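Local atomic coordinates of ribonuclease mar1, putative (Trypanosoma cruzi, PDB entry 1YZV), a protein that is of unproven function but, as a member of the isochorismatase family putatively named ribonuclease mar1, is probably a hydrolase. Residues Thr21-Cys26 and Ser61-Thr66; Val45-Ala50 and Asp79-Pro84; Gln68-Leu73 and Val88-Arg93; Cys123-Ala128 and Ile157-Ser162. All blocks are in the same frame, centred on the assembly; numbering follows the deposited sequence.

Contact 1. Residues Thr21-Cys26 and Ser61-Thr66; sequences TAFFCC and SVYIVT
Phe-23 presents one edge to strand 61-66, where Ser-61 OG, itself hydrogen-bonded to His-53 ND1, lies near the ring plane, 3.2 Å from Phe-23 CE2, and Val-62 O also borders the rim; Phe-49 of helix 39-56 meets the same ring. Tyr-63 is approached obliquely at two positions: its CD2 is 3.8 Å from Phe-23 CB and its CE1 4.1 Å from Cys-25 CB. With CG anti to the backbone N (chi1 -160°), its ring runs alongside the neighbouring strand, and its OH bonds to Ala-46 O. On the other face of the sheet, Phe-24 and Ile-64 lie side by side, Phe-24 CE1 reaching Ile-64 CD1 at 3.5 Å, and Ala-22 CB rests on Val-62 CG1 at 3.6 Å.

The backbones supply the polar part. Five hydrogen bonds zigzag between them, among them Phe-23 N to Val-62 O at 2.8 Å and Cys-25 N to Ile-64 O at 2.8 Å, the latter nearly straight at 171°. A strand angle of 19° with unbroken one-to-one register defines a parallel pair. Flanked by strands 87-91 and 110-118, it forms part of the interior of the parallel sheet in the alpha/beta/alpha sandwich of the isochorismatase fold.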
loop_
_atom_site.group_PDB
_atom_site.type_symbol
_atom_site.label_atom_id
_atom_site.label_comp_id
_atom_site.label_asym_id
_atom_site.label_seq_id
_atom_site.Cartn_x
_atom_site.Cartn_y
_atom_site.Cartn_z
ATOM N N THR A 21 -2.756 -11.551 25.998
ATOM C CA THR A 21 -3.403 -11.099 24.764
ATOM C C THR A 21 -4.898 -10.910 24.999
ATOM O O THR A 21 -5.517 -11.766 25.631
ATOM C CB THR A 21 -3.239 -12.182 23.637
ATOM O OG1 THR A 21 -1.852 -12.454 23.482
ATOM C CG2 THR A 21 -3.783 -11.717 22.310
ATOM N N ALA A 22 -5.453 -9.776 24.559
ATOM C CA ALA A 22 -6.916 -9.532 24.646
ATOM C C ALA A 22 -7.504 -9.706 23.262
ATOM O O ALA A 22 -6.961 -9.218 22.266
ATOM C CB ALA A 22 -7.216 -8.124 25.160
ATOM N N PHE A 23 -8.594 -10.450 23.207
ATOM C CA PHE A 23 -9.361 -10.614 22.011
ATOM C C PHE A 23 -10.546 -9.649 22.110
ATOM O O PHE A 23 -11.431 -9.803 22.960
ATOM C CB PHE A 23 -9.797 -12.080 21.865
ATOM C CG PHE A 23 -8.663 -13.013 21.562
ATOM C CD1 PHE A 23 -8.256 -13.242 20.248
ATOM C CD2 PHE A 23 -8.001 -13.664 22.584
ATOM C CE1 PHE A 23 -7.167 -14.022 19.986
ATOM C CE2 PHE A 23 -6.833 -14.367 22.322
ATOM C CZ PHE A 23 -6.451 -14.596 21.034
ATOM N N PHE A 24 -10.527 -8.639 21.247
ATOM C CA PHE A 24 -11.591 -7.624 21.175
ATOM C C PHE A 24 -12.556 -7.908 20.032
ATOM O O PHE A 24 -12.244 -7.662 18.867
ATOM C CB PHE A 24 -11.015 -6.244 20.962
ATOM C CG PHE A 24 -10.543 -5.547 22.223
ATOM C CD1 PHE A 24 -10.122 -6.247 23.333
ATOM C CD2 PHE A 24 -10.531 -4.158 22.285
ATOM C CE1 PHE A 24 -9.766 -5.584 24.492
ATOM C CE2 PHE A 24 -10.154 -3.488 23.425
ATOM C CZ PHE A 24 -9.742 -4.203 24.529
ATOM N N CYS A 25 -13.744 -8.365 20.416
ATOM C CA CYS A 25 -14.845 -8.698 19.527
ATOM C C CYS A 25 -15.827 -7.505 19.471
ATOM O O CYS A 25 -16.607 -7.266 20.382
ATOM C CB CYS A 25 -15.538 -9.937 20.077
ATOM S SG CYS A 25 -16.946 -10.543 19.132
ATOM N N CYS A 26 -15.697 -6.726 18.425
ATOM C CA CYS A 26 -16.374 -5.444 18.269
ATOM C C CYS A 26 -17.751 -5.586 17.631
ATOM O O CYS A 26 -17.854 -5.767 16.424
ATOM C CB CYS A 26 -15.523 -4.540 17.386
ATOM S SG CYS A 26 -15.761 -2.843 17.582
ATOM N N SER A 61 -4.956 -15.128 28.125
ATOM C CA SER A 61 -5.973 -14.608 27.215
ATOM C C SER A 61 -7.152 -14.055 27.978
ATOM O O SER A 61 -7.611 -14.700 28.936
ATOM C CB SER A 61 -6.421 -15.723 26.236
ATOM O OG SER A 61 -7.372 -15.237 25.309
ATOM N N VAL A 62 -7.694 -12.929 27.469
ATOM C CA VAL A 62 -8.941 -12.340 27.911
ATOM C C VAL A 62 -9.795 -12.032 26.682
ATOM O O VAL A 62 -9.269 -11.696 25.627
ATOM C CB VAL A 62 -8.714 -11.082 28.802
ATOM C CG1 VAL A 62 -7.975 -10.016 28.073
ATOM C CG2 VAL A 62 -10.048 -10.553 29.380
ATOM N N TYR A 63 -11.092 -12.325 26.777
ATOM C CA TYR A 63 -12.029 -12.174 25.646
ATOM C C TYR A 63 -13.069 -11.116 26.025
ATOM O O TYR A 63 -13.914 -11.346 26.916
ATOM C CB TYR A 63 -12.693 -13.537 25.357
ATOM C CG TYR A 63 -13.303 -13.715 23.990
ATOM C CD1 TYR A 63 -14.559 -13.162 23.678
ATOM C CD2 TYR A 63 -12.633 -14.411 22.991
ATOM C CE1 TYR A 63 -15.108 -13.281 22.420
ATOM C CE2 TYR A 63 -13.212 -14.560 21.717
ATOM C CZ TYR A 63 -14.469 -14.014 21.462
ATOM O OH TYR A 63 -15.042 -14.159 20.218
ATOM N N ILE A 64 -13.021 -10.000 25.300
ATOM C CA ILE A 64 -13.814 -8.815 25.528
ATOM C C ILE A 64 -14.752 -8.544 24.366
ATOM O O ILE A 64 -14.334 -8.500 23.198
ATOM C CB ILE A 64 -12.872 -7.578 25.755
ATOM C CG1 ILE A 64 -11.908 -7.949 26.874
ATOM C CG2 ILE A 64 -13.694 -6.301 25.973
ATOM C CD1 ILE A 64 -11.147 -6.875 27.426
ATOM N N VAL A 65 -16.041 -8.467 24.690
ATOM C CA VAL A 65 -17.105 -8.223 23.721
ATOM C C VAL A 65 -17.787 -6.893 24.052
ATOM O O VAL A 65 -18.123 -6.607 25.224
ATOM C CB VAL A 65 -18.161 -9.339 23.765
ATOM C CG1 VAL A 65 -19.169 -9.161 22.657
ATOM C CG2 VAL A 65 -17.482 -10.729 23.697
ATOM N N THR A 66 -17.983 -6.069 23.029
ATOM C CA THR A 66 -18.845 -4.903 23.182
ATOM C C THR A 66 -20.074 -5.026 22.288
ATOM O O THR A 66 -20.097 -5.777 21.312
ATOM C CB THR A 66 -18.118 -3.594 22.862
ATOM O OG1 THR A 66 -17.566 -3.655 21.527
ATOM C CG2 THR A 66 -17.042 -3.349 23.896
#

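Contact 2. Residues Val45-Ala50 and Asp79-Pro84; sequences VANRFA and DIRLPP
Asn-47 and the backbone of Asp-79 to Arg-81 make the polar part of this contact. The side-chain amide works at both ends: its OD1 accepts from Arg-81 N at 2.8 Å, and its ND2 donates to Asp-79 O at 3.1 Å. Both bonds are close to straight, with angles at hydrogen of 169° and 175°. Arg-81 N arrives in the plane of the Asn-47 carbonyl, on a lone pair, while Asp-79 O lies in the amide plane. CG stands anti to the Asn-47 carbonyl carbon (chi1 -76°), which carries the amide from the helix flank to the loop.

Apolar contacts lie on neighbouring turns of the helix. Ala-46 CB touches Ile-80 CD1 at 3.6 Å, the methyl end of a side chain that also packs on Val-43. One turn later, Ala-50 CB meets Pro-83 CD at 3.9 Å and also abuts Arg-81 O at 3.7 Å. The small alanine side chains thus lie directly against the loop, and Pro-83 in turn touches Tyr-63 of the sheet.

The Asn-47 amide supplies partners for two peptide groups, Asp-79 O and Arg-81 N, of a loop without regular secondary structure. Because one end of the amide must accept and the other donate, the two bonds together specify its flip and tie the backbone at Asp-79 and Arg-81 to one helix residue.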
loop_
_atom_site.group_PDB
_atom_site.type_symbol
_atom_site.label_atom_id
_atom_site.label_comp_id
_atom_site.label_asym_id
_atom_site.label_seq_id
_atom_site.Cartn_x
_atom_site.Cartn_y
_atom_site.Cartn_z
ATOM N N VAL A 45 -14.774 -16.044 12.621
ATOM C CA VAL A 45 -13.558 -15.559 13.248
ATOM C C VAL A 45 -13.758 -15.383 14.769
ATOM O O VAL A 45 -12.867 -15.720 15.571
ATOM C CB VAL A 45 -13.007 -14.256 12.581
ATOM C CG1 VAL A 45 -11.928 -13.616 13.409
ATOM C CG2 VAL A 45 -12.476 -14.554 11.210
ATOM N N ALA A 46 -14.928 -14.901 15.174
ATOM C CA ALA A 46 -15.254 -14.782 16.603
ATOM C C ALA A 46 -15.187 -16.146 17.324
ATOM O O ALA A 46 -14.596 -16.266 18.416
ATOM C CB ALA A 46 -16.620 -14.125 16.803
ATOM N N ASN A 47 -15.725 -17.164 16.663
ATOM C CA ASN A 47 -15.677 -18.542 17.132
ATOM C C ASN A 47 -14.296 -19.194 17.139
ATOM O O ASN A 47 -13.917 -19.890 18.084
ATOM C CB ASN A 47 -16.663 -19.392 16.342
ATOM C CG ASN A 47 -18.098 -19.160 16.770
ATOM O OD1 ASN A 47 -18.350 -18.796 17.922
ATOM N ND2 ASN A 47 -19.043 -19.264 15.813
ATOM N N ARG A 48 -13.498 -18.869 16.132
ATOM C CA ARG A 48 -12.136 -19.339 16.076
ATOM C C ARG A 48 -11.316 -18.790 17.241
ATOM O O ARG A 48 -10.549 -19.519 17.908
ATOM C CB ARG A 48 -11.526 -18.909 14.731
ATOM C CG ARG A 48 -10.053 -19.115 14.640
ATOM C CD ARG A 48 -9.573 -18.936 13.216
ATOM N NE ARG A 48 -9.892 -20.085 12.382
ATOM C CZ ARG A 48 -9.530 -20.196 11.105
ATOM N NH1 ARG A 48 -8.848 -19.202 10.502
ATOM N NH2 ARG A 48 -9.748 -21.339 10.463
ATOM N N PHE A 49 -11.412 -17.483 17.451
ATOM C CA PHE A 49 -10.696 -16.853 18.583
ATOM C C PHE A 49 -11.253 -17.239 19.951
ATOM O O PHE A 49 -10.501 -17.328 20.931
ATOM C CB PHE A 49 -10.676 -15.336 18.433
ATOM C CG PHE A 49 -9.864 -14.839 17.230
ATOM C CD1 PHE A 49 -8.652 -15.398 16.911
ATOM C CD2 PHE A 49 -10.238 -13.670 16.578
ATOM C CE1 PHE A 49 -7.872 -14.884 15.853
ATOM C CE2 PHE A 49 -9.490 -13.154 15.526
ATOM C CZ PHE A 49 -8.303 -13.759 15.166
ATOM N N ALA A 50 -12.551 -17.546 19.998
ATOM C CA ALA A 50 -13.144 -18.102 21.230
ATOM C C ALA A 50 -12.496 -19.433 21.561
ATOM O O ALA A 50 -12.093 -19.636 22.701
ATOM C CB ALA A 50 -14.671 -18.237 21.122
ATOM N N ASP A 79 -25.063 -16.920 16.739
ATOM C CA ASP A 79 -24.199 -17.898 16.091
ATOM C C ASP A 79 -22.793 -17.881 16.712
ATOM O O ASP A 79 -22.007 -18.760 16.437
ATOM C CB ASP A 79 -24.069 -17.603 14.598
ATOM C CG ASP A 79 -25.346 -17.808 13.847
ATOM O OD1 ASP A 79 -26.161 -18.628 14.298
ATOM O OD2 ASP A 79 -25.527 -17.102 12.828
ATOM N N ILE A 80 -22.472 -16.876 17.516
ATOM C CA ILE A 80 -21.205 -16.857 18.225
ATOM C C ILE A 80 -21.352 -17.602 19.535
ATOM O O ILE A 80 -22.239 -17.294 20.313
ATOM C CB ILE A 80 -20.707 -15.393 18.477
ATOM C CG1 ILE A 80 -20.440 -14.708 17.145
ATOM C CG2 ILE A 80 -19.443 -15.383 19.357
ATOM C CD1 ILE A 80 -20.062 -13.195 17.252
ATOM N N ARG A 81 -20.440 -18.529 19.803
ATOM C CA ARG A 81 -20.421 -19.254 21.063
ATOM C C ARG A 81 -19.407 -18.614 21.969
ATOM O O ARG A 81 -18.210 -18.862 21.825
ATOM C CB ARG A 81 -20.058 -20.733 20.831
ATOM C CG ARG A 81 -21.086 -21.475 19.966
ATOM C CD ARG A 81 -20.618 -22.910 19.655
ATOM N NE ARG A 81 -21.522 -23.588 18.715
ATOM C CZ ARG A 81 -22.657 -24.227 19.058
ATOM N NH1 ARG A 81 -23.056 -24.297 20.336
ATOM N NH2 ARG A 81 -23.412 -24.801 18.112
ATOM N N LEU A 82 -19.844 -17.636 22.760
ATOM C CA LEU A 82 -18.911 -16.884 23.561
ATOM C C LEU A 82 -18.288 -17.811 24.580
ATOM O O LEU A 82 -18.978 -18.681 25.132
ATOM C CB LEU A 82 -19.644 -15.763 24.302
ATOM C CG LEU A 82 -20.147 -14.645 23.389
ATOM C CD1 LEU A 82 -20.991 -13.686 24.207
ATOM C CD2 LEU A 82 -18.964 -13.966 22.717
ATOM N N PRO A 83 -17.016 -17.596 24.904
ATOM C CA PRO A 83 -16.491 -18.350 26.050
ATOM C C PRO A 83 -17.250 -18.018 27.331
ATOM O O PRO A 83 -17.752 -16.883 27.456
ATOM C CB PRO A 83 -15.037 -17.864 26.167
ATOM C CG PRO A 83 -14.781 -17.020 25.021
ATOM C CD PRO A 83 -16.042 -16.648 24.363
ATOM N N PRO A 84 -17.251 -18.944 28.317
ATOM C CA PRO A 84 -18.040 -18.694 29.534
ATOM C C PRO A 84 -17.500 -17.528 30.354
ATOM O O PRO A 84 -18.264 -16.867 31.005
ATOM C CB PRO A 84 -17.963 -20.012 30.310
ATOM C CG PRO A 84 -16.937 -20.858 29.622
ATOM C CD PRO A 84 -16.711 -20.325 28.260
#

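Contact 3. Residues Gln68-Leu73 and Val88-Arg93; sequences QYPKGL and VFSKKR
Gln-68 and Lys-91 meet through two bent side chains that cross at about a right angle. Gln-68 leaves with CG anti to its backbone N and turns at chi2 (76°), bringing the amide over the opposite chain; Lys-91 starts with CG between its backbone N and carbonyl carbon (chi1 65°), then runs extended to a final bend at chi4. Lys-91 NZ thereby donates to Gln-68 OE1 at 2.7 Å and to Arg-93 O at 2.8 Å, and its further partners are Phe-94 O and, in a salt bridge, Asp-27. The other end of the amide, Gln-68 NE2, donates to Lys-92 O at 3.1 Å from above that carbonyl plane. Backbone pairing adds Tyr-69 N to Lys-91 O at 2.9 Å.

Tyr-69 occupies the N-cap position of helix 70-73, and its O takes the first-turn bonds from Gly-72 N and Leu-73 N; Pro-70 CG packs on Ser-90 OG at 3.3 Å. Ala-184 of the second subunit touches Gln-68.

Lys-91 NZ also lies 3.3 Å from Cys-123 SG. An aspartate, a lysine and a cysteine gathered at the C-terminal ends of the parallel strands, with the cysteine on helix 120-133, match the Asp-Lys-Cys site of the isochorismatase family, so Gln-68 is probably a second-shell residue positioning the lysine.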
loop_
_atom_site.group_PDB
_atom_site.type_symbol
_atom_site.label_atom_id
_atom_site.label_comp_id
_atom_site.label_asym_id
_atom_site.label_seq_id
_atom_site.Cartn_x
_atom_site.Cartn_y
_atom_site.Cartn_z
ATOM N N GLN A 68 -22.839 -2.276 20.701
ATOM C CA GLN A 68 -23.256 -0.892 20.478
ATOM C C GLN A 68 -24.767 -0.786 20.631
ATOM O O GLN A 68 -25.507 -1.543 20.005
ATOM C CB GLN A 68 -22.881 -0.425 19.084
ATOM C CG GLN A 68 -23.284 0.985 18.748
ATOM C CD GLN A 68 -22.390 2.038 19.380
ATOM O OE1 GLN A 68 -21.308 1.723 19.898
ATOM N NE2 GLN A 68 -22.794 3.311 19.257
ATOM N N TYR A 69 -25.204 -0.018 21.622
ATOM C CA TYR A 69 -26.623 0.242 21.809
ATOM C C TYR A 69 -27.510 -1.005 21.512
ATOM O O TYR A 69 -28.368 -0.983 20.581
ATOM C CB TYR A 69 -27.037 1.419 20.913
ATOM C CG TYR A 69 -28.465 1.837 21.124
ATOM C CD1 TYR A 69 -28.925 2.133 22.406
ATOM C CD2 TYR A 69 -29.317 2.026 20.062
ATOM C CE1 TYR A 69 -30.252 2.427 22.642
ATOM C CE2 TYR A 69 -30.644 2.386 20.271
ATOM C CZ TYR A 69 -31.102 2.588 21.568
ATOM O OH TYR A 69 -32.409 2.941 21.799
ATOM N N PRO A 70 -27.331 -2.079 22.296
ATOM C CA PRO A 70 -28.019 -3.345 21.969
ATOM C C PRO A 70 -29.548 -3.257 22.067
ATOM O O PRO A 70 -30.237 -4.056 21.435
ATOM C CB PRO A 70 -27.480 -4.334 23.002
ATOM C CG PRO A 70 -26.972 -3.479 24.148
ATOM C CD PRO A 70 -26.424 -2.229 23.457
ATOM N N LYS A 71 -30.063 -2.247 22.761
ATOM C CA LYS A 71 -31.501 -2.026 22.800
ATOM C C LYS A 71 -32.008 -1.803 21.380
ATOM O O LYS A 71 -33.088 -2.275 21.031
ATOM C CB LYS A 71 -31.850 -0.835 23.688
ATOM C CG LYS A 71 -33.231 -0.920 24.347
ATOM C CD LYS A 71 -33.391 0.120 25.504
ATOM C CE LYS A 71 -32.439 -0.162 26.736
ATOM N NZ LYS A 71 -31.101 0.577 26.686
ATOM N N GLY A 72 -31.208 -1.120 20.566
ATOM C CA GLY A 72 -31.558 -0.842 19.182
ATOM C C GLY A 72 -30.959 -1.803 18.158
ATOM O O GLY A 72 -31.565 -2.051 17.113
ATOM N N LEU A 73 -29.754 -2.310 18.417
ATOM C CA LEU A 73 -29.015 -3.038 17.393
ATOM C C LEU A 73 -28.951 -4.534 17.647
ATOM O O LEU A 73 -28.311 -5.257 16.880
ATOM C CB LEU A 73 -27.601 -2.471 17.285
ATOM C CG LEU A 73 -27.489 -0.998 16.912
ATOM C CD1 LEU A 73 -26.015 -0.624 16.686
ATOM C CD2 LEU A 73 -28.279 -0.733 15.674
ATOM N N VAL A 88 -18.648 -8.948 28.574
ATOM C CA VAL A 88 -19.522 -8.340 27.591
ATOM C C VAL A 88 -20.035 -6.986 28.108
ATOM O O VAL A 88 -20.481 -6.891 29.244
ATOM C CB VAL A 88 -20.694 -9.244 27.265
ATOM C CG1 VAL A 88 -21.574 -8.651 26.162
ATOM C CG2 VAL A 88 -20.211 -10.637 26.870
ATOM N N PHE A 89 -19.892 -5.933 27.313
ATOM C CA PHE A 89 -20.278 -4.597 27.762
ATOM C C PHE A 89 -21.082 -3.877 26.694
ATOM O O PHE A 89 -20.854 -4.017 25.490
ATOM C CB PHE A 89 -19.057 -3.745 28.074
ATOM C CG PHE A 89 -18.088 -4.377 29.037
ATOM C CD1 PHE A 89 -18.272 -4.263 30.394
ATOM C CD2 PHE A 89 -16.988 -5.076 28.583
ATOM C CE1 PHE A 89 -17.380 -4.877 31.278
ATOM C CE2 PHE A 89 -16.076 -5.625 29.453
ATOM C CZ PHE A 89 -16.286 -5.549 30.800
ATOM N N SER A 90 -21.963 -3.010 27.160
ATOM C CA SER A 90 -22.744 -2.129 26.300
ATOM C C SER A 90 -22.016 -0.826 26.144
ATOM O O SER A 90 -21.374 -0.402 27.070
ATOM C CB SER A 90 -24.090 -1.864 26.958
ATOM O OG SER A 90 -24.872 -2.973 26.604
ATOM N N LYS A 91 -22.115 -0.201 24.973
ATOM C CA LYS A 91 -21.547 1.141 24.749
ATOM C C LYS A 91 -22.345 1.975 23.727
ATOM O O LYS A 91 -22.960 1.453 22.802
ATOM C CB LYS A 91 -20.080 1.064 24.268
ATOM C CG LYS A 91 -19.938 0.377 22.858
ATOM C CD LYS A 91 -18.491 0.124 22.474
ATOM C CE LYS A 91 -18.282 -0.297 20.991
ATOM N NZ LYS A 91 -18.883 0.630 19.969
ATOM N N LYS A 92 -22.113 3.280 23.802
ATOM C CA LYS A 92 -22.462 4.232 22.779
ATOM C C LYS A 92 -21.214 4.866 22.149
ATOM O O LYS A 92 -21.291 5.334 21.032
ATOM C CB LYS A 92 -23.375 5.304 23.358
ATOM C CG LYS A 92 -24.733 4.698 23.767
ATOM C CD LYS A 92 -25.812 5.741 23.816
ATOM C CE LYS A 92 -27.145 5.139 24.294
ATOM N NZ LYS A 92 -27.081 4.789 25.765
ATOM N N ARG A 93 -20.070 4.845 22.843
ATOM C CA ARG A 93 -18.793 5.267 22.249
ATOM C C ARG A 93 -18.424 4.321 21.086
ATOM O O ARG A 93 -18.735 3.121 21.135
ATOM C CB ARG A 93 -17.691 5.253 23.304
ATOM C CG ARG A 93 -16.350 5.849 22.814
ATOM C CD ARG A 93 -15.206 5.557 23.734
ATOM N NE ARG A 93 -15.448 6.029 25.084
ATOM C CZ ARG A 93 -14.502 6.289 25.985
ATOM N NH1 ARG A 93 -13.203 6.116 25.699
ATOM N NH2 ARG A 93 -14.868 6.643 27.207
#

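Contact 4. Residues Cys123-Ala128 and Ile157-Ser162; sequences CILQTA and IQLMQS
Met-160 and Leu-125 bury the most surface here, 73 and 59 Å², and their alpha carbons form the closest pair between the helices, 7.3 Å apart. The Met-160 side chain bridges the gap: CG sits 3.7 Å from Leu-125 CD1, SD lies 4.0 Å from Ala-128 CB, and the chain then bends at chi3 (-76°) to put CE 4.1 Å from Ile-124 CG2. Along the chain the contacts pass from Leu-125 to Ala-128 and Ile-124, so one thioether spans a full turn of helix 120-133. Leu-125 reaches out from its helix flank, with CG anti to the backbone N (chi1 -177°), and extends CD1 to the other helix, crossing Met-160 obliquely. The same CD1 makes a looser contact with Leu-159 CD2 at 4.3 Å.

Every link across the interface is apolar. The two helix segments run almost parallel, at 14°, but their axes approach no closer than 10.7 Å. This wide spacing fits an interface filled by side-chain ends and is consistent with the modest buried area of 193 Å².

Beneath the helices lies the sheet: Ile-124 and Met-160 both pack on Ile-140 of strand 137-146, while Ile-124 and Ala-128 also rest on Leu-115 of strand 110-118. Towards the second subunit, Leu-125 touches its Ser-175 and Leu-159 its Tyr-169, so helices 120-133 and 150-161 lie between their own sheet and a neighbouring copy.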
loop_
_atom_site.group_PDB
_atom_site.type_symbol
_atom_site.label_atom_id
_atom_site.label_comp_id
_atom_site.label_asym_id
_atom_site.label_seq_id
_atom_site.Cartn_x
_atom_site.Cartn_y
_atom_site.Cartn_z
ATOM N N CYS A 123 -16.235 1.525 14.474
ATOM C CA CYS A 123 -15.800 0.993 15.767
ATOM C C CYS A 123 -14.427 0.303 15.754
ATOM O O CYS A 123 -13.604 0.513 16.650
ATOM C CB CYS A 123 -16.948 0.133 16.372
ATOM S SG CYS A 123 -18.515 1.216 16.745
ATOM N N ILE A 124 -14.119 -0.466 14.710
ATOM C CA ILE A 124 -12.840 -1.102 14.638
ATOM C C ILE A 124 -11.706 -0.080 14.463
ATOM O O ILE A 124 -10.700 -0.135 15.164
ATOM C CB ILE A 124 -12.756 -2.109 13.470
ATOM C CG1 ILE A 124 -13.857 -3.140 13.588
ATOM C CG2 ILE A 124 -11.329 -2.692 13.331
ATOM C CD1 ILE A 124 -13.551 -4.167 14.483
ATOM N N LEU A 125 -11.821 0.759 13.450
ATOM C CA LEU A 125 -10.879 1.822 13.224
ATOM C C LEU A 125 -10.590 2.651 14.481
ATOM O O LEU A 125 -9.423 2.942 14.777
ATOM C CB LEU A 125 -11.398 2.754 12.132
ATOM C CG LEU A 125 -10.472 3.908 11.734
ATOM C CD1 LEU A 125 -9.172 3.382 11.195
ATOM C CD2 LEU A 125 -11.136 4.874 10.735
ATOM N N GLN A 126 -11.642 3.196 15.089
ATOM C CA GLN A 126 -11.483 4.028 16.265
ATOM C C GLN A 126 -10.904 3.296 17.500
ATOM O O GLN A 126 -10.178 3.884 18.284
ATOM C CB GLN A 126 -12.790 4.779 16.623
ATOM C CG GLN A 126 -13.249 5.651 15.459
ATOM C CD GLN A 126 -14.314 6.625 15.785
ATOM O OE1 GLN A 126 -14.433 7.091 16.936
ATOM N NE2 GLN A 126 -15.112 6.967 14.770
ATOM N N THR A 127 -11.218 2.021 17.650
ATOM C CA THR A 127 -10.625 1.190 18.706
ATOM C C THR A 127 -9.124 1.014 18.485
ATOM O O THR A 127 -8.341 1.119 19.419
ATOM C CB THR A 127 -11.357 -0.184 18.806
ATOM O OG1 THR A 127 -12.761 0.012 19.062
ATOM C CG2 THR A 127 -10.762 -1.064 19.897
ATOM N N ALA A 128 -8.716 0.729 17.249
ATOM C CA ALA A 128 -7.300 0.596 16.917
ATOM C C ALA A 128 -6.562 1.881 17.274
ATOM O O ALA A 128 -5.497 1.824 17.881
ATOM C CB ALA A 128 -7.088 0.274 15.431
ATOM N N ILE A 157 -9.224 -0.445 6.068
ATOM C CA ILE A 157 -8.168 -1.439 6.205
ATOM C C ILE A 157 -6.858 -0.808 5.726
ATOM O O ILE A 157 -5.812 -0.967 6.362
ATOM C CB ILE A 157 -8.482 -2.714 5.377
ATOM C CG1 ILE A 157 -9.628 -3.514 6.030
ATOM C CG2 ILE A 157 -7.226 -3.597 5.205
ATOM C CD1 ILE A 157 -9.408 -3.918 7.451
ATOM N N GLN A 158 -6.903 -0.217 4.540
ATOM C CA GLN A 158 -5.745 0.476 3.972
ATOM C C GLN A 158 -5.201 1.561 4.861
ATOM O O GLN A 158 -3.981 1.665 5.011
ATOM C CB GLN A 158 -6.096 1.057 2.615
ATOM C CG GLN A 158 -6.353 -0.054 1.616
ATOM C CD GLN A 158 -6.861 0.449 0.277
ATOM O OE1 GLN A 158 -7.299 1.613 0.132
ATOM N NE2 GLN A 158 -7.019 -0.487 -0.636
ATOM N N LEU A 159 -6.086 2.271 5.554
ATOM C CA LEU A 159 -5.637 3.286 6.521
ATOM C C LEU A 159 -4.842 2.634 7.678
ATOM O O LEU A 159 -3.690 3.005 7.958
ATOM C CB LEU A 159 -6.839 4.066 7.044
ATOM C CG LEU A 159 -6.626 5.159 8.100
ATOM C CD1 LEU A 159 -5.394 5.986 7.783
ATOM C CD2 LEU A 159 -7.911 6.004 8.078
ATOM N N MET A 160 -5.406 1.574 8.247
ATOM C CA MET A 160 -4.759 0.837 9.302
ATOM C C MET A 160 -3.453 0.163 8.885
ATOM O O MET A 160 -2.508 0.180 9.661
ATOM C CB MET A 160 -5.709 -0.159 9.920
ATOM C CG MET A 160 -6.806 0.530 10.627
ATOM S SD MET A 160 -7.931 -0.483 11.578
ATOM C CE MET A 160 -8.934 -1.194 10.309
ATOM N N GLN A 161 -3.340 -0.265 7.622
ATOM C CA GLN A 161 -2.088 -0.806 7.109
ATOM C C GLN A 161 -0.983 0.263 7.062
ATOM O O GLN A 161 0.201 -0.047 7.217
ATOM C CB GLN A 161 -2.301 -1.447 5.740
ATOM C CG GLN A 161 -3.142 -2.753 5.822
ATOM C CD GLN A 161 -3.384 -3.369 4.462
ATOM O OE1 GLN A 161 -3.843 -2.669 3.565
ATOM N NE2 GLN A 161 -3.184 -4.710 4.324
ATOM N N SER A 162 -1.346 1.523 6.891
ATOM C CA SER A 162 -0.340 2.580 7.021
ATOM C C SER A 162 0.148 2.867 8.487
ATOM O O SER A 162 1.139 3.568 8.670
ATOM C CB SER A 162 -0.875 3.862 6.446
ATOM O OG SER A 162 -1.769 4.368 7.412
#

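How the contacts relate
Contact 1 lies near the middle of the parallel sheet, about 6 Å from the centre of the chain, with the others around it. Contact 2 is about 10 Å away between centres, on the side of helix 39-56; contact 4 is about 17 Å away, across the other face. Contacts 2 and 4 do not touch, their nearest atoms being about 10 Å apart. Contact 3, about 15 Å from contact 1 between centres, joins the C-terminal ends of neighbouring strands 61-68 and 87-91; it touches contact 4, their centres about 20 Å apart. Along the chain contacts 1 and 2 interleave, as do 2 and 3, whereas contact 4 follows all three. The presumed active site thus draws on contacts 3 and 4, both of which also touch the second subunit.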